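PDB 1OY3: NF-kappa-B inhibitor beta from Mus musculus, which inhibits NF-kappa-B by forming a complex with it that traps the transcription factor in the cytoplasm. Local coordinates for residues G158-H163 and L184-P189; K169-V174 and A204-E209; L210-G215 and R242-H247; T227-A232 and H247-P252. All blocks are in the same frame, centred on the assembly; numbering follows the deposited sequence.

Interaction 1. Residues G158-H163 and L184-P189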
loop_
_atom_site.group_PDB
_atom_site.type_symbol
_atom_site.label_atom_id
_atom_site.label_comp_id
_atom_site.label_asym_id
_atom_site.label_seq_id
_atom_site.Cartn_x
_atom_site.Cartn_y
_atom_site.Cartn_z
ATOM N N GLY C 158 4.422 1.762 -2.962
ATOM C CA GLY C 158 5.721 2.380 -2.743
ATOM C C GLY C 158 6.264 2.062 -1.356
ATOM O O GLY C 158 7.171 2.730 -0.869
ATOM N N HIS C 159 5.711 1.033 -0.721
ATOM C CA HIS C 159 6.128 0.636 0.627
ATOM C C HIS C 159 7.050 -0.562 0.680
ATOM O O HIS C 159 6.829 -1.551 -0.006
ATOM C CB HIS C 159 4.913 0.289 1.480
ATOM C CG HIS C 159 4.063 1.466 1.834
ATOM N ND1 HIS C 159 2.755 1.337 2.243
ATOM C CD2 HIS C 159 4.348 2.787 1.894
ATOM C CE1 HIS C 159 2.271 2.529 2.545
ATOM N NE2 HIS C 159 3.218 3.426 2.341
ATOM N N THR C 160 8.083 -0.465 1.508
ATOM C CA THR C 160 8.997 -1.575 1.721
ATOM C C THR C 160 8.421 -2.214 2.978
ATOM O O THR C 160 7.520 -1.649 3.598
ATOM C CB THR C 160 10.402 -1.091 2.040
ATOM O OG1 THR C 160 10.378 -0.385 3.285
ATOM C CG2 THR C 160 10.911 -0.168 0.937
ATOM N N PRO C 161 8.924 -3.394 3.382
ATOM C CA PRO C 161 8.384 -4.028 4.589
ATOM C C PRO C 161 8.410 -3.147 5.844
ATOM O O PRO C 161 7.448 -3.148 6.629
ATOM C CB PRO C 161 9.251 -5.277 4.736
ATOM C CG PRO C 161 9.509 -5.651 3.308
ATOM C CD PRO C 161 9.855 -4.301 2.688
ATOM N N LEU C 162 9.491 -2.388 6.036
ATOM C CA LEU C 162 9.587 -1.539 7.232
ATOM C C LEU C 162 8.439 -0.529 7.298
ATOM O O LEU C 162 7.825 -0.335 8.363
ATOM C CB LEU C 162 10.931 -0.808 7.279
ATOM C CG LEU C 162 11.138 0.033 8.552
ATOM C CD1 LEU C 162 11.065 -0.854 9.795
ATOM C CD2 LEU C 162 12.490 0.742 8.482
ATOM N N HIS C 163 8.172 0.121 6.167
ATOM C CA HIS C 163 7.077 1.083 6.075
ATOM C C HIS C 163 5.804 0.431 6.578
ATOM O O HIS C 163 5.069 1.005 7.379
ATOM C CB HIS C 163 6.855 1.505 4.625
ATOM C CG HIS C 163 7.941 2.360 4.071
ATOM N ND1 HIS C 163 8.368 2.258 2.763
ATOM C CD2 HIS C 163 8.673 3.349 4.634
ATOM C CE1 HIS C 163 9.319 3.150 2.548
ATOM N NE2 HIS C 163 9.522 3.825 3.666
ATOM N N LEU C 184 16.439 2.152 7.594
ATOM C CA LEU C 184 15.589 2.971 8.464
ATOM C C LEU C 184 15.312 4.400 7.988
ATOM O O LEU C 184 14.572 5.138 8.645
ATOM C CB LEU C 184 16.192 3.030 9.875
ATOM C CG LEU C 184 15.968 1.887 10.886
ATOM C CD1 LEU C 184 15.648 0.560 10.201
ATOM C CD2 LEU C 184 17.212 1.765 11.734
ATOM N N ASN C 185 15.886 4.804 6.860
ATOM C CA ASN C 185 15.667 6.172 6.383
ATOM C C ASN C 185 14.919 6.252 5.061
ATOM O O ASN C 185 14.608 7.342 4.592
ATOM C CB ASN C 185 17.006 6.902 6.226
ATOM C CG ASN C 185 17.792 6.960 7.515
ATOM O OD1 ASN C 185 17.258 7.335 8.560
ATOM N ND2 ASN C 185 19.072 6.595 7.450
ATOM N N LYS C 186 14.645 5.092 4.472
ATOM C CA LYS C 186 13.965 4.971 3.181
ATOM C C LYS C 186 12.641 5.724 3.077
ATOM O O LYS C 186 11.662 5.378 3.739
ATOM C CB LYS C 186 13.736 3.485 2.872
ATOM C CG LYS C 186 13.012 3.206 1.559
ATOM C CD LYS C 186 13.792 3.667 0.338
ATOM C CE LYS C 186 15.149 2.975 0.213
ATOM N NZ LYS C 186 15.083 1.492 0.046
ATOM N N PRO C 187 12.587 6.754 2.220
ATOM C CA PRO C 187 11.351 7.529 2.061
ATOM C C PRO C 187 10.336 6.795 1.184
ATOM O O PRO C 187 10.724 6.181 0.195
ATOM C CB PRO C 187 11.819 8.814 1.364
ATOM C CG PRO C 187 13.332 8.771 1.438
ATOM C CD PRO C 187 13.657 7.313 1.385
ATOM N N GLU C 188 9.054 6.828 1.545
ATOM C CA GLU C 188 8.051 6.219 0.674
ATOM C C GLU C 188 7.818 7.329 -0.377
ATOM O O GLU C 188 7.980 8.518 -0.081
ATOM C CB GLU C 188 6.779 5.830 1.449
ATOM C CG GLU C 188 6.065 6.918 2.204
ATOM C CD GLU C 188 5.496 7.982 1.292
ATOM O OE1 GLU C 188 5.006 7.622 0.198
ATOM O OE2 GLU C 188 5.525 9.173 1.678
ATOM N N PRO C 189 7.456 6.956 -1.613
ATOM C CA PRO C 189 7.237 7.913 -2.704
ATOM C C PRO C 189 6.028 8.839 -2.897
ATOM O O PRO C 189 6.057 9.639 -3.832
ATOM C CB PRO C 189 7.469 7.048 -3.946
ATOM C CG PRO C 189 6.912 5.728 -3.530
ATOM C CD PRO C 189 7.459 5.571 -2.125
HETATM O O HOH W 1 9.920 3.212 -0.733
#
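H163 uses both nitrogens of its imidazole, and the shorter of the two bonds crosses the contact: NE2 donates to K186 O over 2.6 Å with an N-H...O angle of 159°. The oxygen sits at the ring edge, close to the plane, while the donor stands above the plane of the carbonyl. The second bond runs from T160 N to H163 ND1 at 3.0 Å and is nearly straight. With ND1 accepting and NE2 donating, the ring is fixed in rotation and is probably the neutral NE2-H tautomer. CG lies beside the backbone N of H163 and anti to its carbonyl carbon (chi1 -70°).

Both faces are occupied. E188 CB makes a CH-pi contact 4.0 Å from the centroid of the H163 ring, and T160 OG1 lies over the opposite face near the rim. The carboxylate of E188 turns to T190 N and R193, and the ammonium of K186 to E152.

Apolar contact continues at L162 CD2, 3.6 Å from L184 CD1. At the other end P189 CD reaches G158 O at 3.1 Å, and a water donates to both G158 O and P187 O.

T160, P161, L162 and H163 form the TPLH signature of an ankyrin repeat, here with T160 at the N-cap of helix 161-167, its histidine tying that helix start to the loop leading into the next repeat.

Interaction 2. Residues K169-V174 and A204-E209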
loop_
_atom_site.group_PDB
_atom_site.type_symbol
_atom_site.label_atom_id
_atom_site.label_comp_id
_atom_site.label_asym_id
_atom_site.label_seq_id
_atom_site.Cartn_x
_atom_site.Cartn_y
_atom_site.Cartn_z
ATOM N N LYS C 169 2.095 0.110 13.291
ATOM C CA LYS C 169 2.557 0.272 14.670
ATOM C C LYS C 169 2.981 -1.067 15.270
ATOM O O LYS C 169 2.577 -1.421 16.377
ATOM C CB LYS C 169 1.435 0.875 15.524
ATOM C CG LYS C 169 0.756 2.096 14.901
ATOM C CD LYS C 169 -0.403 2.602 15.769
ATOM C CE LYS C 169 -1.419 1.493 16.042
ATOM N NZ LYS C 169 -2.524 1.893 16.973
ATOM N N ASP C 170 3.804 -1.804 14.533
ATOM C CA ASP C 170 4.267 -3.108 14.977
ATOM C C ASP C 170 5.727 -3.013 15.440
ATOM O O ASP C 170 6.661 -3.205 14.660
ATOM C CB ASP C 170 4.108 -4.093 13.824
ATOM C CG ASP C 170 4.367 -5.519 14.238
ATOM O OD1 ASP C 170 3.972 -6.427 13.481
ATOM O OD2 ASP C 170 4.970 -5.727 15.310
ATOM N N ALA C 171 5.905 -2.710 16.722
ATOM C CA ALA C 171 7.220 -2.550 17.319
ATOM C C ALA C 171 8.059 -3.814 17.203
ATOM O O ALA C 171 9.240 -3.759 16.867
ATOM C CB ALA C 171 7.071 -2.150 18.782
ATOM N N GLU C 172 7.444 -4.952 17.498
ATOM C CA GLU C 172 8.134 -6.221 17.412
ATOM C C GLU C 172 8.650 -6.452 15.984
ATOM O O GLU C 172 9.798 -6.875 15.785
ATOM C CB GLU C 172 7.198 -7.355 17.817
ATOM C CG GLU C 172 7.803 -8.287 18.843
ATOM C CD GLU C 172 9.278 -8.539 18.588
ATOM O OE1 GLU C 172 9.621 -9.068 17.509
ATOM O OE2 GLU C 172 10.096 -8.201 19.468
ATOM N N MET C 173 7.816 -6.165 14.989
ATOM C CA MET C 173 8.238 -6.365 13.600
ATOM C C MET C 173 9.328 -5.370 13.213
ATOM O O MET C 173 10.239 -5.705 12.455
ATOM C CB MET C 173 7.063 -6.233 12.625
ATOM C CG MET C 173 7.447 -6.680 11.193
ATOM S SD MET C 173 7.804 -8.476 11.080
ATOM C CE MET C 173 6.093 -9.076 10.895
ATOM N N VAL C 174 9.233 -4.151 13.736
ATOM C CA VAL C 174 10.236 -3.131 13.447
ATOM C C VAL C 174 11.585 -3.634 13.968
ATOM O O VAL C 174 12.612 -3.495 13.303
ATOM C CB VAL C 174 9.883 -1.783 14.133
ATOM C CG1 VAL C 174 11.046 -0.791 14.006
ATOM C CG2 VAL C 174 8.642 -1.199 13.503
ATOM N N ALA C 204 2.708 6.245 17.039
ATOM C CA ALA C 204 3.283 5.104 17.740
ATOM C C ALA C 204 4.628 5.537 18.315
ATOM O O ALA C 204 5.674 5.393 17.677
ATOM C CB ALA C 204 3.454 3.927 16.780
ATOM N N ALA C 205 4.583 6.072 19.529
ATOM C CA ALA C 205 5.772 6.568 20.216
ATOM C C ALA C 205 6.875 5.534 20.417
ATOM O O ALA C 205 8.054 5.841 20.221
ATOM C CB ALA C 205 5.375 7.169 21.567
ATOM N N SER C 206 6.499 4.322 20.814
ATOM C CA SER C 206 7.480 3.265 21.055
ATOM C C SER C 206 8.206 2.886 19.762
ATOM O O SER C 206 9.394 2.560 19.773
ATOM C CB SER C 206 6.800 2.032 21.652
ATOM O OG SER C 206 6.136 1.285 20.649
ATOM N N VAL C 207 7.483 2.934 18.647
ATOM C CA VAL C 207 8.059 2.626 17.347
ATOM C C VAL C 207 8.963 3.795 16.969
ATOM O O VAL C 207 10.064 3.605 16.444
ATOM C CB VAL C 207 6.944 2.432 16.277
ATOM C CG1 VAL C 207 7.546 2.394 14.870
ATOM C CG2 VAL C 207 6.196 1.140 16.556
ATOM N N LEU C 208 8.494 5.007 17.244
ATOM C CA LEU C 208 9.274 6.206 16.945
ATOM C C LEU C 208 10.610 6.111 17.677
ATOM O O LEU C 208 11.674 6.408 17.113
ATOM C CB LEU C 208 8.518 7.454 17.409
ATOM C CG LEU C 208 9.227 8.803 17.283
ATOM C CD1 LEU C 208 9.565 9.078 15.819
ATOM C CD2 LEU C 208 8.326 9.901 17.846
ATOM N N GLU C 209 10.552 5.673 18.929
ATOM C CA GLU C 209 11.763 5.537 19.736
ATOM C C GLU C 209 12.688 4.460 19.202
ATOM O O GLU C 209 13.898 4.682 19.096
ATOM C CB GLU C 209 11.419 5.236 21.193
ATOM C CG GLU C 209 12.654 4.992 22.056
ATOM C CD GLU C 209 12.375 5.157 23.532
ATOM O OE1 GLU C 209 11.511 4.428 24.065
ATOM O OE2 GLU C 209 13.025 6.027 24.159
#
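Two helix starts lie next to each other, with A171 CA 5.2 Å from V207 CA, and the residues just ahead of them are similarly near, K169 CA being 5.8 Å from A204 CA. Into this close approach V207 sends both methyls. CG2 rests on the first turn of helix 171-180, 3.9 Å from A171 N and 4.1 Å from A171 CB. CG1 is anti to the backbone N of V207 (chi1 168°) and meets CG2 of V174 at 4.0 Å, the two branched side chains crossing at a slant. V207 also packs on A199 and V166, so its side chain touches both its own repeat and the one before.

Small groups fill the margin. CB of A204 touches the aliphatic root of K169, 3.8 Å from K169 CG, while the rest of the lysine leads away. S206 OG comes no nearer than 4.0 Å to A171 CB. K169 has positive phi and is the C-prime residue of the Schellman motif that ends helix 161-167, so the turn out of that helix forms one edge of the contact.

No hydrogen bond joins the segments: backbone groups such as V174 N and L208 N are spent within their own helices, on D170 O and A204 O. What holds ANK 4 against ANK 5 here is therefore methyl packing, with small side chains (A171, A204) where the backbones are nearest, consistent with their close approach.

Interaction 3. Residues L210-G215 and R242-H247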
loop_
_atom_site.group_PDB
_atom_site.type_symbol
_atom_site.label_atom_id
_atom_site.label_comp_id
_atom_site.label_asym_id
_atom_site.label_seq_id
_atom_site.Cartn_x
_atom_site.Cartn_y
_atom_site.Cartn_z
ATOM N N LEU C 210 12.134 3.292 18.875
ATOM C CA LEU C 210 12.959 2.211 18.330
ATOM C C LEU C 210 13.738 2.763 17.149
ATOM O O LEU C 210 14.960 2.626 17.075
ATOM C CB LEU C 210 12.095 1.031 17.864
ATOM C CG LEU C 210 11.542 0.099 18.948
ATOM C CD1 LEU C 210 10.669 -0.989 18.311
ATOM C CD2 LEU C 210 12.702 -0.524 19.727
ATOM N N LEU C 211 13.024 3.400 16.227
ATOM C CA LEU C 211 13.662 3.982 15.057
ATOM C C LEU C 211 14.749 4.964 15.484
ATOM O O LEU C 211 15.885 4.905 14.999
ATOM C CB LEU C 211 12.618 4.707 14.199
ATOM C CG LEU C 211 11.618 3.782 13.500
ATOM C CD1 LEU C 211 10.488 4.583 12.880
ATOM C CD2 LEU C 211 12.364 2.974 12.445
ATOM N N LEU C 212 14.401 5.863 16.398
ATOM C CA LEU C 212 15.359 6.868 16.863
ATOM C C LEU C 212 16.630 6.268 17.462
ATOM O O LEU C 212 17.739 6.599 17.037
ATOM C CB LEU C 212 14.683 7.818 17.865
ATOM C CG LEU C 212 13.769 8.842 17.176
ATOM C CD1 LEU C 212 12.966 9.620 18.216
ATOM C CD2 LEU C 212 14.617 9.790 16.301
ATOM N N LYS C 213 16.478 5.373 18.431
ATOM C CA LYS C 213 17.641 4.757 19.052
ATOM C C LYS C 213 18.506 4.049 18.009
ATOM O O LYS C 213 19.732 4.014 18.143
ATOM C CB LYS C 213 17.210 3.778 20.152
ATOM C CG LYS C 213 16.158 4.357 21.091
ATOM C CD LYS C 213 16.441 4.089 22.561
ATOM C CE LYS C 213 16.347 2.619 22.928
ATOM N NZ LYS C 213 16.483 2.449 24.406
ATOM N N ALA C 214 17.886 3.500 16.964
ATOM C CA ALA C 214 18.658 2.814 15.921
ATOM C C ALA C 214 19.328 3.782 14.950
ATOM O O ALA C 214 19.974 3.360 13.981
ATOM C CB ALA C 214 17.784 1.834 15.159
ATOM N N GLY C 215 19.163 5.080 15.192
ATOM C CA GLY C 215 19.817 6.070 14.356
ATOM C C GLY C 215 19.113 6.608 13.125
ATOM O O GLY C 215 19.779 7.075 12.197
ATOM N N ARG C 242 8.401 15.091 22.311
ATOM C CA ARG C 242 9.395 14.951 23.371
ATOM C C ARG C 242 10.532 14.047 22.910
ATOM O O ARG C 242 11.703 14.426 22.979
ATOM C CB ARG C 242 8.747 14.361 24.626
ATOM C CG ARG C 242 7.569 15.167 25.170
ATOM C CD ARG C 242 6.891 14.441 26.333
ATOM N NE ARG C 242 5.700 15.139 26.809
ATOM C CZ ARG C 242 4.819 14.621 27.662
ATOM N NH1 ARG C 242 4.989 13.395 28.138
ATOM N NH2 ARG C 242 3.760 15.326 28.034
ATOM N N LEU C 243 10.179 12.853 22.435
ATOM C CA LEU C 243 11.160 11.879 21.949
ATOM C C LEU C 243 12.097 12.497 20.929
ATOM O O LEU C 243 13.314 12.521 21.124
ATOM C CB LEU C 243 10.453 10.678 21.312
ATOM C CG LEU C 243 9.941 9.567 22.233
ATOM C CD1 LEU C 243 9.119 10.155 23.362
ATOM C CD2 LEU C 243 9.115 8.576 21.414
ATOM N N LEU C 244 11.521 12.985 19.832
ATOM C CA LEU C 244 12.300 13.609 18.766
ATOM C C LEU C 244 13.221 14.669 19.351
ATOM O O LEU C 244 14.400 14.745 18.993
ATOM C CB LEU C 244 11.364 14.226 17.719
ATOM C CG LEU C 244 10.678 13.193 16.818
ATOM C CD1 LEU C 244 9.399 13.761 16.216
ATOM C CD2 LEU C 244 11.654 12.764 15.729
ATOM N N ARG C 245 12.682 15.477 20.261
ATOM C CA ARG C 245 13.466 16.520 20.911
ATOM C C ARG C 245 14.650 15.848 21.601
ATOM O O ARG C 245 15.809 16.126 21.293
ATOM C CB ARG C 245 12.629 17.240 21.972
ATOM C CG ARG C 245 11.384 17.962 21.477
ATOM C CD ARG C 245 11.710 19.264 20.770
ATOM N NE ARG C 245 10.728 20.303 21.081
ATOM C CZ ARG C 245 9.418 20.184 20.891
ATOM N NH1 ARG C 245 8.916 19.066 20.385
ATOM N NH2 ARG C 245 8.604 21.181 21.211
ATOM N N ALA C 246 14.334 14.946 22.527
ATOM C CA ALA C 246 15.339 14.218 23.296
ATOM C C ALA C 246 16.408 13.542 22.444
ATOM O O ALA C 246 17.515 13.295 22.919
ATOM C CB ALA C 246 14.659 13.189 24.191
ATOM N N HIS C 247 16.087 13.240 21.190
ATOM C CA HIS C 247 17.058 12.595 20.314
ATOM C C HIS C 247 17.746 13.520 19.321
ATOM O O HIS C 247 18.225 13.076 18.276
ATOM C CB HIS C 247 16.425 11.417 19.573
ATOM C CG HIS C 247 16.441 10.142 20.359
ATOM N ND1 HIS C 247 15.485 9.836 21.306
ATOM C CD2 HIS C 247 17.335 9.123 20.385
ATOM C CE1 HIS C 247 15.790 8.686 21.881
ATOM N NE2 HIS C 247 16.908 8.234 21.341
#
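Side-by-side stacking of the second helices of successive ankyrin repeats builds this contact, which sets the end of helix 205-213 in ANK 5 against the end of helix 238-246 in ANK 6. L212 carries most of it and meets three residues of the later repeat.

Its CB lies over the centre of the H247 ring, a CH-pi contact of 3.9 Å from L212 CB to the ring centroid and only 12° off the ring normal. CG of L212 sits beside its own backbone N (chi1 -76°), and beyond it the branch separates. CD1 presses onto the last turn of helix 238-246, 4.0 Å from L244 N and 4.1 Å from L243 CB, with CD2 of L244 slightly farther away. CD2 of L212 stays by CB of H247. The leucine thus fills the angle between the imidazole face and the helix that precedes it, and it also packs on L196 within its own repeat.

H247 is the first residue after its helix to leave helical angles. Its ring is turned so that L243 O lies at its edge, in plane, and ND1 makes a weak bond to that oxygen over 3.5 Å. The same L243 O accepts the backbone N of H247 at 2.9 Å, so a single carbonyl holds both the backbone and, loosely, the ring. Helix 205-213 likewise ends in a Schellman motif, with G215 at positive phi.

At the exposed margin, the aliphatic part of K213 joins in: its CG approaches H247 NE2 obliquely, at 4.0 Å, before the chain bends away.

Interaction 4. Residues T227-A232 and H247-P252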
loop_
_atom_site.group_PDB
_atom_site.type_symbol
_atom_site.label_atom_id
_atom_site.label_comp_id
_atom_site.label_asym_id
_atom_site.label_seq_id
_atom_site.Cartn_x
_atom_site.Cartn_y
_atom_site.Cartn_z
ATOM N N THR C 227 9.596 18.031 8.620
ATOM C CA THR C 227 10.366 17.000 9.310
ATOM C C THR C 227 9.469 16.212 10.259
ATOM O O THR C 227 8.302 16.557 10.467
ATOM C CB THR C 227 11.475 17.622 10.164
ATOM O OG1 THR C 227 10.874 18.460 11.159
ATOM C CG2 THR C 227 12.406 18.452 9.312
ATOM N N PRO C 228 10.007 15.141 10.859
ATOM C CA PRO C 228 9.196 14.350 11.786
ATOM C C PRO C 228 8.731 15.182 12.978
ATOM O O PRO C 228 7.589 15.052 13.430
ATOM C CB PRO C 228 10.143 13.225 12.192
ATOM C CG PRO C 228 10.953 13.023 10.943
ATOM C CD PRO C 228 11.267 14.441 10.538
ATOM N N LEU C 229 9.618 16.042 13.483
ATOM C CA LEU C 229 9.283 16.892 14.625
ATOM C C LEU C 229 8.203 17.874 14.201
ATOM O O LEU C 229 7.181 18.016 14.873
ATOM C CB LEU C 229 10.509 17.675 15.107
ATOM C CG LEU C 229 10.542 18.069 16.594
ATOM C CD1 LEU C 229 11.687 19.046 16.816
ATOM C CD2 LEU C 229 9.226 18.689 17.037
ATOM N N GLY C 230 8.451 18.555 13.085
ATOM C CA GLY C 230 7.494 19.516 12.565
ATOM C C GLY C 230 6.146 18.852 12.386
ATOM O O GLY C 230 5.101 19.464 12.598
ATOM N N SER C 231 6.176 17.581 12.000
ATOM C CA SER C 231 4.949 16.836 11.805
ATOM C C SER C 231 4.339 16.508 13.155
ATOM O O SER C 231 3.131 16.644 13.345
ATOM C CB SER C 231 5.228 15.544 11.029
ATOM O OG SER C 231 4.029 14.816 10.823
ATOM N N ALA C 232 5.180 16.082 14.096
ATOM C CA ALA C 232 4.714 15.725 15.434
ATOM C C ALA C 232 4.058 16.895 16.168
ATOM O O ALA C 232 3.152 16.692 16.984
ATOM C CB ALA C 232 5.871 15.171 16.262
ATOM N N HIS C 247 16.087 13.240 21.190
ATOM C CA HIS C 247 17.058 12.595 20.314
ATOM C C HIS C 247 17.746 13.520 19.321
ATOM O O HIS C 247 18.225 13.076 18.276
ATOM C CB HIS C 247 16.425 11.417 19.573
ATOM C CG HIS C 247 16.441 10.142 20.359
ATOM N ND1 HIS C 247 15.485 9.836 21.306
ATOM C CD2 HIS C 247 17.335 9.123 20.385
ATOM C CE1 HIS C 247 15.790 8.686 21.881
ATOM N NE2 HIS C 247 16.908 8.234 21.341
ATOM N N GLY C 248 17.796 14.806 19.648
ATOM C CA GLY C 248 18.471 15.762 18.786
ATOM C C GLY C 248 17.804 16.177 17.488
ATOM O O GLY C 248 18.485 16.493 16.512
ATOM N N ALA C 249 16.480 16.177 17.461
ATOM C CA ALA C 249 15.768 16.589 16.264
ATOM C C ALA C 249 15.685 18.118 16.268
ATOM O O ALA C 249 15.108 18.711 17.186
ATOM C CB ALA C 249 14.372 15.985 16.257
ATOM N N PRO C 250 16.281 18.781 15.259
ATOM C CA PRO C 250 16.236 20.247 15.198
ATOM C C PRO C 250 14.788 20.738 15.215
ATOM O O PRO C 250 13.880 20.021 14.791
ATOM C CB PRO C 250 16.940 20.557 13.882
ATOM C CG PRO C 250 17.948 19.457 13.784
ATOM C CD PRO C 250 17.128 18.244 14.179
ATOM N N GLU C 251 14.577 21.953 15.712
ATOM C CA GLU C 251 13.233 22.515 15.792
ATOM C C GLU C 251 12.747 22.956 14.401
ATOM O O GLU C 251 13.525 23.466 13.590
ATOM C CB GLU C 251 13.219 23.698 16.769
ATOM C CG GLU C 251 11.866 23.950 17.433
ATOM C CD GLU C 251 11.558 22.962 18.554
ATOM O OE1 GLU C 251 10.391 22.922 19.006
ATOM O OE2 GLU C 251 12.482 22.238 18.995
ATOM N N PRO C 252 11.449 22.752 14.109
ATOM C CA PRO C 252 10.797 23.098 12.839
ATOM C C PRO C 252 10.940 24.562 12.407
ATOM O O PRO C 252 11.177 25.446 13.232
ATOM C CB PRO C 252 9.339 22.717 13.088
ATOM C CG PRO C 252 9.445 21.602 14.072
ATOM C CD PRO C 252 10.489 22.106 15.022
#
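L229 places one methyl, CD1, among four consecutive residues of the opposing loop. The shortest of these approaches is to a carbonyl, 3.1 Å from L229 CD1 to P250 O, and A249 O lies 3.5 Å from the same carbon. Apolar neighbours complete the setting: CD of P252 is 3.7 Å from L229 CD1, and CB of A249 is at 4.1 Å. The side chains of L229 and P252 cross at about a right angle. CG of the leucine is anti to its backbone N (chi1 -152°), which starts the branch toward the loop.

The second meeting point is backbone against ring. P252 CG stands 3.2 Å from G230 CA, tighter than ordinary van der Waals contact. At G230 the proline ring meets bare backbone in the first turn of the helix.

Further out, each segment is positioned by its own helix end. T227 is the N-cap of helix 228-233, its OG1 accepting from G230 N at 3.1 Å. On the other side, G248 at positive phi is the C-prime residue of the Schellman motif closing helix 238-246, which turns the chain back across the repeat. Helix 238-246 backs both parts, as L244 packs on P228 and on A249.

T227, P228, L229 and G230 stand where an ankyrin repeat carries its TPLH signature, with glycine in the histidine place. The contact folds ANK 6 back on itself, its trailing loop packed over the start of its first helix.

In the fold
Interaction 1 is the most buried of the four and the only one with a hydrogen bond across its segments, joining a helix start to a loop. Interactions 2 and 3 share helix 205-213, one at its beginning and one at its end, and bind it to helices of the repeats before and after, by methyl packing in interaction 2 and by leucine packing plus a CH-pi contact in interaction 3; both are partly buried. Interaction 4, also partly buried and farthest from the chain centre, packs a loop on a helix start as interaction 1 does, but by van der Waals contact. Direct touches connect them: L162 meets V174, L184 meets A214, L208 meets L243, and L229 meets L244.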